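Side-chain contacts in trimethylamine-N-oxide reductase (PDB 7L5I), which probably reduces S- or N-oxides such as trimethylamine N-oxide at a molybdenum centre carried by two pterin guanine dinucleotides: residues Val112-Ala117 against Gln534-Asn539; Ile543-Ala548 against Glu555-Gly560. One frame throughout, in Å; residues are numbered along the deposited sequence.

Contact 1: residues Val112-Ala117 against Gln534-Asn539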
ATOM      1  N   VAL A 112     -24.525  19.839  12.227  1.00 16.83           N
ATOM      2  CA  VAL A 112     -24.919  21.026  11.484  1.00 14.53           C
ATOM      3  C   VAL A 112     -25.536  20.597  10.158  1.00 17.77           C
ATOM      4  O   VAL A 112     -25.460  19.440   9.753  1.00 17.83           O
ATOM      5  CB  VAL A 112     -23.747  21.997  11.239  1.00 18.12           C
ATOM      6  CG1 VAL A 112     -23.126  22.431  12.587  1.00 19.98           C
ATOM      7  CG2 VAL A 112     -22.701  21.372  10.369  1.00 15.65           C
ATOM      8  N   SER A 113     -26.141  21.562   9.469  1.00 14.16           N
ATOM      9  CA  SER A 113     -26.691  21.287   8.163  1.00 14.78           C
ATOM     10  C   SER A 113     -25.584  21.264   7.114  1.00 15.99           C
ATOM     11  O   SER A 113     -24.488  21.804   7.307  1.00 15.85           O
ATOM     12  CB  SER A 113     -27.726  22.360   7.793  1.00 16.25           C
ATOM     13  OG  SER A 113     -27.089  23.621   7.643  1.00 18.46           O
ATOM     14  N   TRP A 114     -25.907  20.678   5.968  1.00 16.80           N
ATOM     15  CA  TRP A 114     -24.992  20.755   4.832  1.00 14.30           C
ATOM     16  C   TRP A 114     -24.713  22.201   4.448  1.00 16.31           C
ATOM     17  O   TRP A 114     -23.559  22.569   4.219  1.00 17.67           O
ATOM     18  CB  TRP A 114     -25.562  19.995   3.647  1.00 16.21           C
ATOM     19  CG  TRP A 114     -25.207  18.527   3.654  1.00 16.57           C
ATOM     20  CD1 TRP A 114     -26.056  17.482   3.886  1.00 16.97           C
ATOM     21  CD2 TRP A 114     -23.914  17.960   3.443  1.00 14.49           C
ATOM     22  NE1 TRP A 114     -25.367  16.280   3.817  1.00 16.49           N
ATOM     23  CE2 TRP A 114     -24.048  16.551   3.555  1.00 13.86           C
ATOM     24  CE3 TRP A 114     -22.655  18.495   3.173  1.00 14.42           C
ATOM     25  CZ2 TRP A 114     -22.975  15.684   3.381  1.00 14.60           C
ATOM     26  CZ3 TRP A 114     -21.593  17.635   3.014  1.00 15.22           C
ATOM     27  CH2 TRP A 114     -21.754  16.249   3.121  1.00 13.68           C
ATOM     28  N   ASP A 115     -25.754  23.047   4.394  1.00 16.89           N
ATOM     29  CA  ASP A 115     -25.536  24.449   4.034  1.00 19.35           C
ATOM     30  C   ASP A 115     -24.538  25.121   4.974  1.00 17.79           C
ATOM     31  O   ASP A 115     -23.635  25.847   4.527  1.00 17.62           O
ATOM     32  CB  ASP A 115     -26.858  25.227   4.055  1.00 22.99           C
ATOM     33  CG  ASP A 115     -27.831  24.774   2.979  1.00 39.70           C
ATOM     34  OD1 ASP A 115     -27.405  24.055   2.050  1.00 53.10           O
ATOM     35  OD2 ASP A 115     -29.026  25.139   3.080  1.00 41.31           O
ATOM     36  N   GLU A 116     -24.689  24.891   6.285  1.00 15.60           N
ATOM     37  CA  GLU A 116     -23.794  25.497   7.263  1.00 15.67           C
ATOM     38  C   GLU A 116     -22.374  24.960   7.125  1.00 16.82           C
ATOM     39  O   GLU A 116     -21.401  25.728   7.169  1.00 15.46           O
ATOM     40  CB  GLU A 116     -24.321  25.253   8.685  1.00 19.20           C
ATOM     41  CG  GLU A 116     -23.356  25.716   9.782  1.00 30.18           C
ATOM     42  CD  GLU A 116     -24.030  25.938  11.143  1.00 46.27           C
ATOM     43  OE1 GLU A 116     -25.239  25.629  11.281  1.00 51.60           O
ATOM     44  OE2 GLU A 116     -23.329  26.434  12.066  1.00 34.09           O
ATOM     45  N   ALA A 117     -22.234  23.646   6.938  1.00 15.26           N
ATOM     46  CA  ALA A 117     -20.912  23.047   6.831  1.00 15.03           C
ATOM     47  C   ALA A 117     -20.182  23.493   5.580  1.00 15.36           C
ATOM     48  O   ALA A 117     -18.982  23.805   5.634  1.00 14.59           O
ATOM     49  CB  ALA A 117     -21.034  21.519   6.838  1.00 17.63           C
ATOM     50  N   GLN A 534     -27.424   6.813   2.195  1.00 18.43           N
ATOM     51  CA  GLN A 534     -27.885   6.556   3.544  1.00 18.36           C
ATOM     52  C   GLN A 534     -27.664   7.784   4.415  1.00 19.07           C
ATOM     53  O   GLN A 534     -26.777   8.616   4.163  1.00 16.28           O
ATOM     54  CB  GLN A 534     -27.145   5.363   4.152  1.00 18.62           C
ATOM     55  CG  GLN A 534     -27.274   4.062   3.373  1.00 20.31           C
ATOM     56  CD  GLN A 534     -28.697   3.583   3.331  1.00 21.61           C
ATOM     57  OE1 GLN A 534     -29.237   3.132   4.341  1.00 22.92           O
ATOM     58  NE2 GLN A 534     -29.326   3.713   2.177  1.00 24.68           N
ATOM     59  N   PHE A 535     -28.474   7.879   5.474  1.00 18.64           N
ATOM     60  CA  PHE A 535     -28.347   8.991   6.415  1.00 19.25           C
ATOM     61  C   PHE A 535     -28.335  10.284   5.623  1.00 16.92           C
ATOM     62  O   PHE A 535     -29.155  10.457   4.721  1.00 15.73           O
ATOM     63  CB  PHE A 535     -27.094   8.787   7.261  1.00 18.23           C
ATOM     64  CG  PHE A 535     -27.040   7.440   7.932  1.00 21.90           C
ATOM     65  CD1 PHE A 535     -27.949   7.118   8.912  1.00 25.05           C
ATOM     66  CD2 PHE A 535     -26.079   6.501   7.567  1.00 24.28           C
ATOM     67  CE1 PHE A 535     -27.907   5.884   9.558  1.00 28.28           C
ATOM     68  CE2 PHE A 535     -26.030   5.263   8.200  1.00 27.17           C
ATOM     69  CZ  PHE A 535     -26.954   4.961   9.201  1.00 31.10           C
ATOM     70  N   GLU A 536     -27.440  11.214   5.953  1.00 16.09           N
ATOM     71  CA  GLU A 536     -27.300  12.449   5.178  1.00 16.40           C
ATOM     72  C   GLU A 536     -26.018  12.448   4.338  1.00 15.23           C
ATOM     73  O   GLU A 536     -25.509  13.510   3.982  1.00 16.77           O
ATOM     74  CB  GLU A 536     -27.319  13.677   6.089  1.00 20.03           C
ATOM     75  CG  GLU A 536     -28.610  13.866   6.848  1.00 24.76           C
ATOM     76  CD  GLU A 536     -28.727  15.263   7.468  1.00 56.91           C
ATOM     77  OE1 GLU A 536     -29.853  15.658   7.842  1.00 57.89           O
ATOM     78  OE2 GLU A 536     -27.699  15.974   7.574  1.00 53.75           O
ATOM     79  N   ALA A 537     -25.505  11.268   4.012  1.00 15.07           N
ATOM     80  CA  ALA A 537     -24.261  11.161   3.264  1.00 13.85           C
ATOM     81  C   ALA A 537     -24.436  11.680   1.845  1.00 15.97           C
ATOM     82  O   ALA A 537     -25.507  11.580   1.243  1.00 15.30           O
ATOM     83  CB  ALA A 537     -23.786   9.704   3.232  1.00 15.72           C
ATOM     84  N   LYS A 538     -23.356  12.255   1.309  1.00 13.92           N
ATOM     85  CA  LYS A 538     -23.308  12.677  -0.078  1.00 11.63           C
ATOM     86  C   LYS A 538     -22.107  12.054  -0.772  1.00 13.44           C
ATOM     87  O   LYS A 538     -21.071  11.828  -0.156  1.00 13.99           O
ATOM     88  CB  LYS A 538     -23.173  14.209  -0.222  1.00 12.58           C
ATOM     89  CG  LYS A 538     -24.410  15.015   0.095  1.00 18.05           C
ATOM     90  CD  LYS A 538     -24.100  16.484  -0.119  1.00 20.28           C
ATOM     91  CE  LYS A 538     -25.301  17.368   0.177  1.00 25.79           C
ATOM     92  NZ  LYS A 538     -26.438  17.053  -0.727  1.00 33.67           N
ATOM     93  N   ASN A 539     -22.243  11.811  -2.070  1.00 12.64           N
ATOM     94  CA  ASN A 539     -21.070  11.500  -2.874  1.00 11.46           C
ATOM     95  C   ASN A 539     -20.051  12.636  -2.750  1.00 11.44           C
ATOM     96  O   ASN A 539     -20.413  13.811  -2.712  1.00 14.35           O
ATOM     97  CB  ASN A 539     -21.450  11.334  -4.348  1.00 12.11           C
ATOM     98  CG  ASN A 539     -22.517  10.274  -4.577  1.00 12.96           C
ATOM     99  OD1 ASN A 539     -22.678   9.331  -3.793  1.00 13.75           O
ATOM    100  ND2 ASN A 539     -23.200  10.388  -5.704  1.00 16.80           N
TER
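The aliphatic chain of K538 lies across one face of the W114 indole, running from the six-membered to the five-membered ring. CG of K538 approaches CZ2 of W114 to 3.6 Å, CD follows over CE2, and CE ends above the pyrrole ring, 3.5 Å from the centroid of that ring of W114 and only 6° off its normal. This is a CH-pi contact. Two extended torsions, chi2 and chi3, carry the K538 chain over the ring, and a bend at the last one (chi4 -62°) turns the amine away from the ring plane, so that NZ of K538 stands 4.7 Å from the same W114 centroid. It is still almost straight above the ring, in a cation-pi arrangement that probably adds an electrostatic term to the packing.

While one face is occupied by lysine, the edge of the indole serves a different partner. NE1 of W114 donates to the carbonyl O of E536 at 2.8 Å; the acceptor lies in the ring plane and the donor in the carbonyl plane, although the N-H...O angle of 148° leaves the bond somewhat bent. Together the in-plane bond and the lysine over the face restrict how the indole can turn. The carboxylate of E536 has its own partner, a salt bridge from OE1 to R111, while P86, L502 and P503 also touch the W114 ring. S113, the N-cap of helix 114-131, accepts through OG from N of E116 at 3.0 Å. The carbonyl that receives the indole belongs to a type II' beta turn, Q534-A537. What results is a surface tryptophan at the first turn of a helix, held by lysine stacking on its face and a backbone carbonyl at its edge, in the molybdopterin oxidoreductase fold.

Contact 2: residues Ile543-Ala548 against Glu555-Gly560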
ATOM      1  N   ILE A 543     -20.348  16.827  -2.902  1.00 13.08           N
ATOM      2  CA  ILE A 543     -19.742  17.748  -1.949  1.00 13.88           C
ATOM      3  C   ILE A 543     -18.921  18.804  -2.684  1.00 13.83           C
ATOM      4  O   ILE A 543     -19.012  20.009  -2.405  1.00 14.31           O
ATOM      5  CB  ILE A 543     -18.870  16.983  -0.931  1.00 12.73           C
ATOM      6  CG1 ILE A 543     -19.751  16.084  -0.035  1.00 13.16           C
ATOM      7  CG2 ILE A 543     -18.111  17.974  -0.093  1.00 14.62           C
ATOM      8  CD1 ILE A 543     -18.998  15.124   0.824  1.00 13.58           C
ATOM      9  N   PHE A 544     -18.090  18.363  -3.618  1.00 13.96           N
ATOM     10  CA  PHE A 544     -17.179  19.297  -4.267  1.00 13.11           C
ATOM     11  C   PHE A 544     -17.895  20.137  -5.301  1.00 13.28           C
ATOM     12  O   PHE A 544     -17.480  21.272  -5.541  1.00 14.77           O
ATOM     13  CB  PHE A 544     -15.975  18.541  -4.841  1.00 14.79           C
ATOM     14  CG  PHE A 544     -15.078  18.004  -3.743  1.00 14.03           C
ATOM     15  CD1 PHE A 544     -14.521  18.876  -2.827  1.00 16.53           C
ATOM     16  CD2 PHE A 544     -14.870  16.636  -3.565  1.00 14.47           C
ATOM     17  CE1 PHE A 544     -13.727  18.410  -1.770  1.00 15.31           C
ATOM     18  CE2 PHE A 544     -14.103  16.178  -2.503  1.00 13.26           C
ATOM     19  CZ  PHE A 544     -13.534  17.060  -1.613  1.00 15.37           C
ATOM     20  N   VAL A 545     -18.991  19.638  -5.876  1.00 12.94           N
ATOM     21  CA  VAL A 545     -19.821  20.501  -6.717  1.00 13.76           C
ATOM     22  C   VAL A 545     -20.367  21.669  -5.903  1.00 15.61           C
ATOM     23  O   VAL A 545     -20.370  22.823  -6.362  1.00 14.46           O
ATOM     24  CB  VAL A 545     -20.960  19.698  -7.366  1.00 16.30           C
ATOM     25  CG1 VAL A 545     -21.997  20.659  -7.971  1.00 20.17           C
ATOM     26  CG2 VAL A 545     -20.419  18.763  -8.403  1.00 17.87           C
ATOM     27  N   GLU A 546     -20.856  21.394  -4.693  1.00 13.83           N
ATOM     28  CA  GLU A 546     -21.355  22.467  -3.839  1.00 17.65           C
ATOM     29  C   GLU A 546     -20.253  23.450  -3.442  1.00 16.83           C
ATOM     30  O   GLU A 546     -20.486  24.660  -3.393  1.00 17.31           O
ATOM     31  CB  GLU A 546     -22.017  21.892  -2.590  1.00 19.33           C
ATOM     32  CG  GLU A 546     -23.343  21.207  -2.876  1.00 26.87           C
ATOM     33  CD  GLU A 546     -24.484  22.200  -3.046  1.00 45.28           C
ATOM     34  OE1 GLU A 546     -25.542  21.793  -3.576  1.00 54.84           O
ATOM     35  OE2 GLU A 546     -24.318  23.381  -2.648  1.00 37.41           O
ATOM     36  N   LEU A 547     -19.050  22.954  -3.127  1.00 13.04           N
ATOM     37  CA  LEU A 547     -17.969  23.875  -2.831  1.00 12.89           C
ATOM     38  C   LEU A 547     -17.559  24.658  -4.079  1.00 15.07           C
ATOM     39  O   LEU A 547     -17.262  25.853  -3.999  1.00 14.74           O
ATOM     40  CB  LEU A 547     -16.774  23.111  -2.249  1.00 15.01           C
ATOM     41  CG  LEU A 547     -17.101  22.549  -0.865  1.00 13.31           C
ATOM     42  CD1 LEU A 547     -16.013  21.557  -0.442  1.00 12.39           C
ATOM     43  CD2 LEU A 547     -17.214  23.668   0.162  1.00 14.73           C
ATOM     44  N   ALA A 548     -17.536  23.996  -5.245  1.00 14.92           N
ATOM     45  CA  ALA A 548     -17.173  24.678  -6.488  1.00 14.69           C
ATOM     46  C   ALA A 548     -18.156  25.804  -6.792  1.00 17.43           C
ATOM     47  O   ALA A 548     -17.759  26.893  -7.206  1.00 16.83           O
ATOM     48  CB  ALA A 548     -17.139  23.680  -7.637  1.00 14.83           C
ATOM     49  N   GLU A 555     -19.095  25.184 -13.267  1.00 19.69           N
ATOM     50  CA  GLU A 555     -19.126  24.715 -14.641  1.00 21.74           C
ATOM     51  C   GLU A 555     -17.798  24.083 -15.048  1.00 19.47           C
ATOM     52  O   GLU A 555     -17.785  23.088 -15.793  1.00 18.37           O
ATOM     53  CB  GLU A 555     -19.501  25.873 -15.568  1.00 24.96           C
ATOM     54  CG  GLU A 555     -20.948  26.339 -15.377  1.00 29.36           C
ATOM     55  CD  GLU A 555     -21.155  27.309 -14.197  1.00 32.11           C
ATOM     56  OE1 GLU A 555     -20.173  27.742 -13.541  1.00 24.04           O
ATOM     57  OE2 GLU A 555     -22.329  27.648 -13.932  1.00 28.64           O
ATOM     58  N   GLN A 556     -16.676  24.653 -14.592  1.00 17.91           N
ATOM     59  CA  GLN A 556     -15.375  24.045 -14.856  1.00 18.85           C
ATOM     60  C   GLN A 556     -15.267  22.693 -14.172  1.00 19.00           C
ATOM     61  O   GLN A 556     -14.691  21.752 -14.725  1.00 19.86           O
ATOM     62  CB  GLN A 556     -14.246  24.951 -14.363  1.00 25.69           C
ATOM     63  CG  GLN A 556     -14.169  26.295 -15.091  1.00 35.56           C
ATOM     64  CD  GLN A 556     -14.929  27.404 -14.386  1.00 34.92           C
ATOM     65  OE1 GLN A 556     -16.082  27.230 -13.966  1.00 27.93           O
ATOM     66  NE2 GLN A 556     -14.284  28.558 -14.247  1.00 44.28           N
ATOM     67  N   TYR A 557     -15.831  22.576 -12.970  1.00 17.51           N
ATOM     68  CA  TYR A 557     -15.690  21.334 -12.214  1.00 15.92           C
ATOM     69  C   TYR A 557     -16.455  20.190 -12.871  1.00 16.84           C
ATOM     70  O   TYR A 557     -15.923  19.087 -13.032  1.00 16.03           O
ATOM     71  CB  TYR A 557     -16.151  21.543 -10.761  1.00 14.73           C
ATOM     72  CG  TYR A 557     -15.855  20.368  -9.897  1.00 15.12           C
ATOM     73  CD1 TYR A 557     -14.631  20.268  -9.275  1.00 15.21           C
ATOM     74  CD2 TYR A 557     -16.779  19.329  -9.727  1.00 15.73           C
ATOM     75  CE1 TYR A 557     -14.314  19.173  -8.502  1.00 15.14           C
ATOM     76  CE2 TYR A 557     -16.460  18.214  -8.923  1.00 16.60           C
ATOM     77  CZ  TYR A 557     -15.218  18.165  -8.330  1.00 13.73           C
ATOM     78  OH  TYR A 557     -14.857  17.089  -7.530  1.00 17.34           O
ATOM     79  N   THR A 558     -17.720  20.427 -13.253  1.00 12.89           N
ATOM     80  CA  THR A 558     -18.567  19.372 -13.759  1.00 15.28           C
ATOM     81  C   THR A 558     -18.458  19.186 -15.275  1.00 14.22           C
ATOM     82  O   THR A 558     -18.896  18.151 -15.795  1.00 17.13           O
ATOM     83  CB  THR A 558     -20.039  19.669 -13.477  1.00 18.94           C
ATOM     84  OG1 THR A 558     -20.407  20.784 -14.303  1.00 19.09           O
ATOM     85  CG2 THR A 558     -20.286  20.002 -12.039  1.00 17.97           C
ATOM     86  N   GLU A 559     -17.928  20.176 -15.977  1.00 17.83           N
ATOM     87  CA  GLU A 559     -17.904  20.207 -17.434  1.00 19.15           C
ATOM     88  C   GLU A 559     -19.303  20.074 -18.028  1.00 20.93           C
ATOM     89  O   GLU A 559     -19.462  19.693 -19.196  1.00 21.11           O
ATOM     90  CB  GLU A 559     -16.945  19.127 -17.964  1.00 19.02           C
ATOM     91  CG  GLU A 559     -15.477  19.429 -17.585  1.00 23.56           C
ATOM     92  CD  GLU A 559     -14.460  18.412 -18.101  1.00 27.76           C
ATOM     93  OE1 GLU A 559     -14.811  17.619 -18.993  1.00 29.24           O
ATOM     94  OE2 GLU A 559     -13.297  18.412 -17.605  1.00 25.07           O
ATOM     95  N   GLY A 560     -20.326  20.402 -17.243  1.00 20.56           N
ATOM     96  CA  GLY A 560     -21.698  20.316 -17.713  1.00 22.52           C
ATOM     97  C   GLY A 560     -22.247  18.916 -17.893  1.00 26.03           C
ATOM     98  O   GLY A 560     -23.239  18.736 -18.609  1.00 23.88           O
TER
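Y557 reaches from the short helix 554-558 to helix 540-550, two consecutive helices that are joined by a short turn and run in roughly opposite directions, as a helical hairpin. Its CG stands anti to the backbone N (chi1 -172°), and this sends the phenol across the gap toward F544. There OH of Y557 comes to 3.3 Å from CB of F544, while CZ of Y557 lies 3.6 Å from the same CB. The phenylalanine meets the tyrosine with the root of its side chain: CG of F544 is turned beside its own backbone N (chi1 -70°), and the ring leads off toward L156 and L157 of helix 153-163. The phenol hydroxyl is not left to apolar neighbours, since it is hydrogen-bonded to the carbonyl O of L156, a partner that fixes the far end of the ring.

Nearer the tyrosine backbone, CB of A548 packs against CB of Y557 at 3.9 Å, where the small methyl allows the helices to come close. V545 fills the flank with a single branch; its CG2 lies 3.9 Å from CD2 of Y557 and also meets T558. On T558 the two branches divide their work: the methyl CG2 faces the valine, 3.8 Å from CG2 of V545, whereas OG1 accepts from N of G560 at 3.0 Å, forming an ST turn at the helix end.

Overall arrangement
From the N terminus, the chain passes edge strand 109-111 and enters helix 114-131 at 112-117, then runs through more than 400 residues before 534-539 returns to close contact 1. Helix 540-550 follows at once, and its partner 555-560 closes contact 2, with six residues between the two segments, three of them helical. The contacts are thus in series, one long-range and one local, neither enclosing nor crossing the other. Their centres lie about 17 Å apart, yet they meet directly: CG1 of I543 packs against CH2 of W114 at 3.7 Å. Through I543, the surface contact joins the buried helix pair, which also rests on helices 114-131 and 153-163.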